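Long-range contact in AAR187Cp (Eremothecium gossypii, PDB 3ZIL), which probably regulates sister-chromatid cohesion as a cohesin-associated Wapl-family protein, here represented by its C-terminal, helical Wap1 domain: residues 207-212 / 240-244. Numbering follows the deposited sequence.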
loop_
_atom_site.group_PDB
_atom_site.type_symbol
_atom_site.label_atom_id
_atom_site.label_comp_id
_atom_site.label_asym_id
_atom_site.label_seq_id
_atom_site.Cartn_x
_atom_site.Cartn_y
_atom_site.Cartn_z
ATOM N N TYR A 207 -6.710 0.177 -12.317
ATOM C CA TYR A 207 -6.791 -0.914 -11.334
ATOM C C TYR A 207 -6.457 -2.293 -11.956
ATOM O O TYR A 207 -5.712 -3.061 -11.343
ATOM C CB TYR A 207 -8.070 -0.962 -10.472
ATOM C CG TYR A 207 -8.412 0.324 -9.767
ATOM C CD1 TYR A 207 -7.485 1.389 -9.677
ATOM C CD2 TYR A 207 -9.672 0.509 -9.203
ATOM C CE1 TYR A 207 -7.847 2.589 -9.042
ATOM C CE2 TYR A 207 -10.032 1.737 -8.600
ATOM C CZ TYR A 207 -9.121 2.761 -8.512
ATOM O OH TYR A 207 -9.470 3.971 -7.881
ATOM N N ALA A 208 -6.999 -2.578 -13.144
ATOM C CA ALA A 208 -6.622 -3.751 -13.918
ATOM C C ALA A 208 -5.116 -3.884 -14.121
ATOM O O ALA A 208 -4.552 -4.941 -13.789
ATOM C CB ALA A 208 -7.410 -3.858 -15.234
ATOM N N GLN A 209 -4.465 -2.794 -14.624
ATOM C CA GLN A 209 -3.014 -2.763 -14.786
ATOM C C GLN A 209 -2.255 -3.079 -13.565
ATOM O O GLN A 209 -1.318 -3.920 -13.605
ATOM C CB GLN A 209 -2.521 -1.347 -15.268
ATOM C CG GLN A 209 -3.134 -0.982 -16.596
ATOM C CD GLN A 209 -2.753 0.403 -17.051
ATOM O OE1 GLN A 209 -1.601 0.839 -16.857
ATOM N NE2 GLN A 209 -3.730 1.143 -17.597
ATOM N N ALA A 210 -2.599 -2.391 -12.465
ATOM C CA ALA A 210 -1.918 -2.564 -11.209
ATOM C C ALA A 210 -2.106 -4.011 -10.708
ATOM O O ALA A 210 -1.173 -4.638 -10.154
ATOM C CB ALA A 210 -2.492 -1.572 -10.144
ATOM N N PHE A 211 -3.332 -4.519 -10.802
ATOM C CA PHE A 211 -3.558 -5.885 -10.344
ATOM C C PHE A 211 -2.680 -6.907 -11.175
ATOM O O PHE A 211 -1.993 -7.753 -10.640
ATOM C CB PHE A 211 -5.042 -6.242 -10.481
ATOM C CG PHE A 211 -5.329 -7.706 -10.257
ATOM C CD1 PHE A 211 -5.389 -8.237 -8.992
ATOM C CD2 PHE A 211 -5.467 -8.586 -11.398
ATOM C CE1 PHE A 211 -5.630 -9.601 -8.800
ATOM C CE2 PHE A 211 -5.730 -9.948 -11.195
ATOM C CZ PHE A 211 -5.779 -10.461 -9.905
ATOM N N GLN A 212 -2.643 -6.731 -12.477
ATOM C CA GLN A 212 -1.816 -7.639 -13.291
ATOM C C GLN A 212 -0.344 -7.496 -12.890
ATOM O O GLN A 212 0.416 -8.477 -12.905
ATOM C CB GLN A 212 -2.042 -7.312 -14.743
ATOM C CG GLN A 212 -3.505 -7.630 -15.100
ATOM C CD GLN A 212 -3.924 -7.133 -16.465
ATOM O OE1 GLN A 212 -3.064 -6.781 -17.304
ATOM N NE2 GLN A 212 -5.264 -7.038 -16.701
ATOM N N VAL A 240 -12.251 -5.561 -12.483
ATOM C CA VAL A 240 -10.792 -5.871 -12.430
ATOM C C VAL A 240 -10.518 -7.349 -12.602
ATOM O O VAL A 240 -9.576 -7.751 -13.267
ATOM C CB VAL A 240 -10.114 -5.389 -11.086
ATOM C CG1 VAL A 240 -8.714 -5.917 -10.982
ATOM C CG2 VAL A 240 -10.080 -3.842 -10.977
ATOM N N LEU A 241 -11.347 -8.198 -11.988
ATOM C CA LEU A 241 -11.202 -9.645 -12.177
ATOM C C LEU A 241 -11.499 -10.082 -13.655
ATOM O O LEU A 241 -10.751 -10.889 -14.257
ATOM C CB LEU A 241 -12.164 -10.365 -11.148
ATOM C CG LEU A 241 -11.795 -10.106 -9.642
ATOM C CD1 LEU A 241 -12.834 -10.855 -8.735
ATOM C CD2 LEU A 241 -10.411 -10.731 -9.419
ATOM N N GLU A 242 -12.564 -9.539 -14.262
ATOM C CA GLU A 242 -12.867 -9.829 -15.685
ATOM C C GLU A 242 -11.807 -9.388 -16.666
ATOM O O GLU A 242 -11.349 -10.165 -17.618
ATOM C CB GLU A 242 -14.156 -9.095 -16.041
ATOM C CG GLU A 242 -15.286 -9.825 -15.385
ATOM C CD GLU A 242 -16.600 -9.090 -15.494
ATOM O OE1 GLU A 242 -16.707 -8.118 -16.289
ATOM O OE2 GLU A 242 -17.536 -9.504 -14.780
ATOM N N LEU A 243 -11.352 -8.173 -16.481
ATOM C CA LEU A 243 -10.253 -7.690 -17.348
ATOM C C LEU A 243 -8.929 -8.479 -17.184
ATOM O O LEU A 243 -8.034 -8.439 -18.060
ATOM C CB LEU A 243 -10.019 -6.173 -17.188
ATOM C CG LEU A 243 -11.166 -5.227 -17.625
ATOM C CD1 LEU A 243 -10.958 -3.830 -17.040
ATOM C CD2 LEU A 243 -11.311 -5.170 -19.175
ATOM N N SER A 244 -8.789 -9.195 -16.065
ATOM C CA SER A 244 -7.526 -9.910 -15.780
ATOM C C SER A 244 -7.725 -11.429 -15.658
ATOM O O SER A 244 -6.880 -12.133 -15.022
ATOM C CB SER A 244 -6.992 -9.376 -14.433
ATOM O OG SER A 244 -6.983 -7.951 -14.465
#
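Two helices can come very close where a small residue sits at their nearest approach, and residues 207-212 and 240-244 illustrate the rule. Ala208 is the small residue of helix 201-215 at this contact, and the CA atoms of Ala208 and Val240 lie just 4.9 Å apart. Val240 is the bump that exploits this dip: its CG2 reaches CB of Tyr207 at 3.5 Å and N of Ala208 at 4.0 Å, while its CG1 meets CB of Phe211 at 3.7 Å, so the forked side chain settles into the hollow between Tyr207, Ala208 and Phe211. Such side-chain interlocking joins two elements of the all-helical Wap1 domain, helix 201-215 and the short helix 238-243, separated in sequence by helix 225-235, which packs against both Tyr207 and Phe211. Leu243 extends the apolar seam, its CD1 resting 4.0 Å from CB of Ala208. Beyond Leu243, the small Ser244 fills the remaining gap, its OG 3.5 Å from CD2 of Phe211. OG of Ser244 donates a hydrogen bond back to O of Val240 (2.9 Å) and accepts a nearly straight one from NE2 of Gln212 (3.0 Å), which closes the partly exposed margin of the interface. The Phe211 ring also touches Leu248 and Leu251 of helix 248-261.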